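Local coordinates for interphotoreceptor retinoid-binding protein (Xenopus laevis, PDB 1J7X) that probably binds and carries retinoids between photoreceptors and neighbouring cells of the retina, on a fold of the ClpP/crotonase clan, at residues Leu91-Asn96 with Phe128-Thr132; Phe116-Ile122 with Ala157-Leu161. All coordinates share one frame. Residues are numbered along the deposited sequence.

Interaction 1 of 2, residues Leu91-Asn96 with Phe128-Thr132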
loop_
_atom_site.group_PDB
_atom_site.type_symbol
_atom_site.label_atom_id
_atom_site.label_comp_id
_atom_site.label_asym_id
_atom_site.label_seq_id
_atom_site.Cartn_x
_atom_site.Cartn_y
_atom_site.Cartn_z
ATOM N N LEU A 91 18.534 -21.260 3.987
ATOM C CA LEU A 91 17.963 -20.154 3.238
ATOM C C LEU A 91 16.979 -20.705 2.212
ATOM O O LEU A 91 15.903 -20.148 2.074
ATOM C CB LEU A 91 19.082 -19.344 2.532
ATOM C CG LEU A 91 19.849 -18.419 3.439
ATOM C CD1 LEU A 91 21.054 -17.747 2.735
ATOM C CD2 LEU A 91 18.961 -17.377 3.963
ATOM N N GLN A 92 17.377 -21.743 1.427
ATOM C CA GLN A 92 16.436 -22.279 0.383
ATOM C C GLN A 92 15.195 -22.816 1.072
ATOM O O GLN A 92 14.079 -22.576 0.620
ATOM C CB GLN A 92 17.111 -23.423 -0.460
ATOM C CG GLN A 92 16.235 -23.917 -1.566
ATOM C CD GLN A 92 15.973 -22.836 -2.627
ATOM O OE1 GLN A 92 16.897 -22.446 -3.377
ATOM N NE2 GLN A 92 14.740 -22.199 -2.556
ATOM N N ALA A 93 15.387 -23.450 2.233
ATOM C CA ALA A 93 14.268 -24.024 2.971
ATOM C C ALA A 93 13.289 -22.905 3.424
ATOM O O ALA A 93 12.056 -23.088 3.331
ATOM C CB ALA A 93 14.775 -24.755 4.177
ATOM N N LEU A 94 13.839 -21.785 3.928
ATOM C CA LEU A 94 13.056 -20.644 4.358
ATOM C C LEU A 94 12.253 -20.048 3.175
ATOM O O LEU A 94 11.021 -19.810 3.243
ATOM C CB LEU A 94 13.978 -19.652 4.898
ATOM C CG LEU A 94 13.309 -18.340 5.422
ATOM C CD1 LEU A 94 12.232 -18.681 6.449
ATOM C CD2 LEU A 94 14.333 -17.366 5.969
ATOM N N VAL A 95 12.968 -19.831 2.079
ATOM C CA VAL A 95 12.347 -19.280 0.876
ATOM C C VAL A 95 11.186 -20.238 0.485
ATOM O O VAL A 95 10.094 -19.777 0.069
ATOM C CB VAL A 95 13.339 -19.079 -0.242
ATOM C CG1 VAL A 95 12.613 -18.895 -1.594
ATOM C CG2 VAL A 95 14.246 -17.884 0.092
ATOM N N ASN A 96 11.422 -21.550 0.612
ATOM C CA ASN A 96 10.411 -22.539 0.201
ATOM C C ASN A 96 9.139 -22.474 1.049
ATOM O O ASN A 96 8.085 -22.896 0.629
ATOM C CB ASN A 96 10.968 -24.006 0.233
ATOM C CG ASN A 96 11.900 -24.341 -0.978
ATOM O OD1 ASN A 96 11.861 -23.628 -1.975
ATOM N ND2 ASN A 96 12.822 -25.293 -0.802
ATOM N N PHE A 128 17.731 -17.717 -4.032
ATOM C CA PHE A 128 16.872 -18.876 -3.692
ATOM C C PHE A 128 15.486 -18.649 -4.255
ATOM O O PHE A 128 14.805 -19.666 -4.586
ATOM C CB PHE A 128 16.865 -19.044 -2.169
ATOM C CG PHE A 128 18.324 -19.153 -1.611
ATOM C CD1 PHE A 128 19.040 -20.309 -1.782
ATOM C CD2 PHE A 128 18.926 -18.094 -1.045
ATOM C CE1 PHE A 128 20.403 -20.437 -1.298
ATOM C CE2 PHE A 128 20.295 -18.154 -0.587
ATOM C CZ PHE A 128 21.011 -19.336 -0.721
ATOM N N ILE A 129 15.064 -17.372 -4.315
ATOM C CA ILE A 129 13.759 -17.052 -4.867
ATOM C C ILE A 129 13.735 -17.415 -6.350
ATOM O O ILE A 129 12.683 -17.846 -6.956
ATOM C CB ILE A 129 13.376 -15.581 -4.654
ATOM C CG1 ILE A 129 13.281 -15.389 -3.207
ATOM C CG2 ILE A 129 12.024 -15.352 -5.342
ATOM C CD1 ILE A 129 13.072 -13.908 -2.876
ATOM N N VAL A 130 14.905 -17.364 -6.945
ATOM C CA VAL A 130 14.984 -17.816 -8.331
ATOM C C VAL A 130 14.464 -19.236 -8.530
ATOM O O VAL A 130 13.747 -19.542 -9.524
ATOM C CB VAL A 130 16.427 -17.754 -8.865
ATOM C CG1 VAL A 130 16.532 -18.450 -10.196
ATOM C CG2 VAL A 130 16.931 -16.308 -8.967
ATOM N N ASN A 131 14.870 -20.129 -7.617
ATOM C CA ASN A 131 14.517 -21.527 -7.701
ATOM C C ASN A 131 13.054 -21.751 -7.274
ATOM O O ASN A 131 12.351 -22.549 -7.844
ATOM C CB ASN A 131 15.411 -22.345 -6.738
ATOM C CG ASN A 131 16.850 -22.344 -7.170
ATOM O OD1 ASN A 131 17.113 -22.377 -8.375
ATOM N ND2 ASN A 131 17.791 -22.319 -6.197
ATOM N N THR A 132 12.591 -21.038 -6.238
ATOM C CA THR A 132 11.220 -21.283 -5.746
ATOM C C THR A 132 10.135 -20.638 -6.617
ATOM O O THR A 132 9.063 -21.208 -6.847
ATOM C CB THR A 132 11.164 -20.793 -4.357
ATOM O OG1 THR A 132 12.156 -21.485 -3.580
ATOM C CG2 THR A 132 9.814 -21.072 -3.600
#

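Interaction 2 of 2, residues Phe116-Ile122 with Ala157-Leu161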
loop_
_atom_site.group_PDB
_atom_site.type_symbol
_atom_site.label_atom_id
_atom_site.label_comp_id
_atom_site.label_asym_id
_atom_site.label_seq_id
_atom_site.Cartn_x
_atom_site.Cartn_y
_atom_site.Cartn_z
ATOM N N PHE A 116 5.813 -8.847 3.028
ATOM C CA PHE A 116 6.775 -8.162 2.161
ATOM C C PHE A 116 7.940 -7.844 3.146
ATOM O O PHE A 116 7.824 -7.055 4.021
ATOM C CB PHE A 116 6.187 -6.894 1.574
ATOM C CG PHE A 116 5.473 -7.124 0.290
ATOM C CD1 PHE A 116 4.198 -7.598 0.299
ATOM C CD2 PHE A 116 6.086 -6.797 -0.921
ATOM C CE1 PHE A 116 3.599 -7.856 -0.892
ATOM C CE2 PHE A 116 5.454 -6.996 -2.111
ATOM C CZ PHE A 116 4.210 -7.514 -2.094
ATOM N N ALA A 117 9.052 -8.463 2.966
ATOM C CA ALA A 117 10.221 -8.137 3.774
ATOM C C ALA A 117 10.977 -6.938 3.165
ATOM O O ALA A 117 10.775 -6.612 2.015
ATOM C CB ALA A 117 11.103 -9.317 3.782
ATOM N N ASP A 118 11.813 -6.330 3.975
ATOM C CA ASP A 118 12.600 -5.201 3.575
ATOM C C ASP A 118 13.536 -5.639 2.406
ATOM O O ASP A 118 13.919 -6.816 2.307
ATOM C CB ASP A 118 13.468 -4.697 4.740
ATOM C CG ASP A 118 14.237 -3.462 4.372
ATOM O OD1 ASP A 118 13.626 -2.372 4.317
ATOM O OD2 ASP A 118 15.432 -3.571 4.013
ATOM N N VAL A 119 13.867 -4.673 1.571
ATOM C CA VAL A 119 14.708 -5.003 0.442
ATOM C C VAL A 119 16.073 -5.635 0.896
ATOM O O VAL A 119 16.706 -6.363 0.131
ATOM C CB VAL A 119 14.851 -3.816 -0.537
ATOM C CG1 VAL A 119 15.721 -2.737 0.052
ATOM C CG2 VAL A 119 15.349 -4.298 -1.905
ATOM N N SER A 120 16.502 -5.316 2.139
ATOM C CA SER A 120 17.792 -5.867 2.593
ATOM C C SER A 120 17.702 -7.383 2.768
ATOM O O SER A 120 18.695 -8.082 2.594
ATOM C CB SER A 120 18.280 -5.140 3.813
ATOM O OG SER A 120 17.402 -5.276 4.922
ATOM N N VAL A 121 16.507 -7.866 3.114
ATOM C CA VAL A 121 16.217 -9.242 3.279
ATOM C C VAL A 121 16.084 -9.912 1.954
ATOM O O VAL A 121 16.686 -10.980 1.693
ATOM C CB VAL A 121 15.018 -9.440 4.146
ATOM C CG1 VAL A 121 14.642 -10.941 4.174
ATOM C CG2 VAL A 121 15.288 -8.853 5.599
ATOM N N ILE A 122 15.324 -9.292 1.037
ATOM C CA ILE A 122 15.137 -9.842 -0.254
ATOM C C ILE A 122 16.434 -10.008 -0.974
ATOM O O ILE A 122 16.605 -10.965 -1.723
ATOM C CB ILE A 122 14.160 -9.065 -1.184
ATOM C CG1 ILE A 122 12.777 -8.984 -0.555
ATOM C CG2 ILE A 122 14.071 -9.665 -2.605
ATOM C CD1 ILE A 122 12.115 -10.377 -0.388
ATOM N N ALA A 157 11.025 -3.201 -0.959
ATOM C CA ALA A 157 11.218 -4.165 -2.081
ATOM C C ALA A 157 10.133 -4.149 -3.112
ATOM O O ALA A 157 10.196 -4.872 -4.054
ATOM C CB ALA A 157 11.352 -5.553 -1.559
ATOM N N VAL A 158 9.120 -3.256 -2.993
ATOM C CA VAL A 158 8.079 -3.243 -3.979
ATOM C C VAL A 158 8.546 -2.950 -5.395
ATOM O O VAL A 158 8.112 -3.583 -6.333
ATOM C CB VAL A 158 6.947 -2.355 -3.472
ATOM C CG1 VAL A 158 5.875 -2.184 -4.461
ATOM C CG2 VAL A 158 6.265 -2.980 -2.224
ATOM N N PRO A 159 9.391 -1.923 -5.583
ATOM C CA PRO A 159 9.857 -1.667 -6.924
ATOM C C PRO A 159 10.564 -2.846 -7.566
ATOM O O PRO A 159 10.363 -3.165 -8.723
ATOM C CB PRO A 159 10.763 -0.422 -6.760
ATOM C CG PRO A 159 10.168 0.266 -5.495
ATOM C CD PRO A 159 9.775 -0.915 -4.574
ATOM N N LEU A 160 11.390 -3.509 -6.804
ATOM C CA LEU A 160 12.131 -4.665 -7.267
ATOM C C LEU A 160 11.188 -5.752 -7.671
ATOM O O LEU A 160 11.318 -6.325 -8.746
ATOM C CB LEU A 160 13.111 -5.120 -6.160
ATOM C CG LEU A 160 13.906 -6.394 -6.596
ATOM C CD1 LEU A 160 14.694 -6.062 -7.827
ATOM C CD2 LEU A 160 14.850 -6.856 -5.466
ATOM N N LEU A 161 10.205 -6.072 -6.825
ATOM C CA LEU A 161 9.248 -7.095 -7.198
ATOM C C LEU A 161 8.502 -6.765 -8.455
ATOM O O LEU A 161 8.274 -7.578 -9.324
ATOM C CB LEU A 161 8.289 -7.387 -6.044
ATOM C CG LEU A 161 7.175 -8.356 -6.326
ATOM C CD1 LEU A 161 7.733 -9.672 -6.668
ATOM C CD2 LEU A 161 6.182 -8.588 -5.155
HETATM O O HOH W 1 9.349 -4.774 0.646
#

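Interaction 1 of 2, residues Leu91-Asn96 with Phe128-Thr132
This is a helix-helix packing contact, with a polar edge beside an apolar seam, between helices 88-98 and 119-137 of a ClpP/crotonase-type beta-beta-alpha domain. Helix 88-98 leads into the strand hairpin 100-104/108-112, and helix 119-137 follows that hairpin in the chain. The short segments cross at -49° with their axes 9.1 Å apart at closest approach. The F128 side chain lies against helix 88-98. L91 CB sits over one face of the F128 ring, 3.8 Å from its centroid, a CH-pi contact. L91 CD1 touches F128 CE2 at 3.4 Å. V95 fills the next place along the seam, with CG2 3.6 Å from F128 CB and CG1 3.9 Å from I129 CG1. L125, one turn before I129, also touches L91 and V95. F99 touches I129 and T132. The polar edge is built on Q92. Its amide bridges two residues of the other helix: N131 ND2 donates to Q92 OE1 at 3.0 Å, and Q92 NE2 donates to F128 O at 3.2 Å. Q92 NE2 also reaches N96 OD1 in its own helix, at 3.3 Å. That same N96 OD1 accepts from T132 OG1 at 2.7 Å.

Interaction 2 of 2, residues Phe116-Ile122 with Ala157-Leu161
A loop and the first turn of helix 119-137 pack here against A157 and the first turn of helix 158-163. The direct contact is apolar, and the small A157 side chain lets the backbones come close: the CA atoms of V119 and A157 are 4.4 Å apart. A157 CB lies 3.8 Å from I122 CG1 and 4.0 Å from V119 CB. I122 has chi1 m, which turns CG1 to A157 CB and CG2 to L160 CD2 (4.1 Å). V119, with chi1 p, adds a looser contact from CG2 to L160 CD2 at 4.4 Å. F116 works apart from this group. Its chi1 of -89° and chi2 of 81° set the ring obliquely to its neighbours, with CE2 3.5 Å from L161 CD2 and CD2 4.0 Å from V158 CG2. L160 and L161 share the t,p rotamer but meet different partners. A water bridges the backbones, donating to A117 O at 2.7 Å and accepting from A157 N at 2.8 Å. D118 is the N-cap of helix 119-137: its OD2 accepts from S120 N and S120 OG, both at 2.8 Å. Helix 216-226 packs on F116, V158 and L161. Segments 116-122 and 157-161 follow strands 108-112 and 142-146, parallel neighbours in the mixed sheet of the ClpP/crotonase-type domain, and lead into helices 119-137 and 158-163.

How the interactions relate
Both contacts use helix 119-137. Interaction 2 takes its first turn and interaction 1 a part further along, so the helix spans from the 157-161 segment to helix 88-98. The centres lie 15 Å apart. The nearest atoms are about 4 Å apart, and the two contacts do not touch. Their segments alternate along the chain. Interaction 1 is farther out, with its centre 25 Å from that of the chain, against 13 Å for interaction 2. Near the helix start, I84 touches V121 and also L91, linking the two regions from a loop. No retinoid takes part in either contact, and no pocket can be assigned to them.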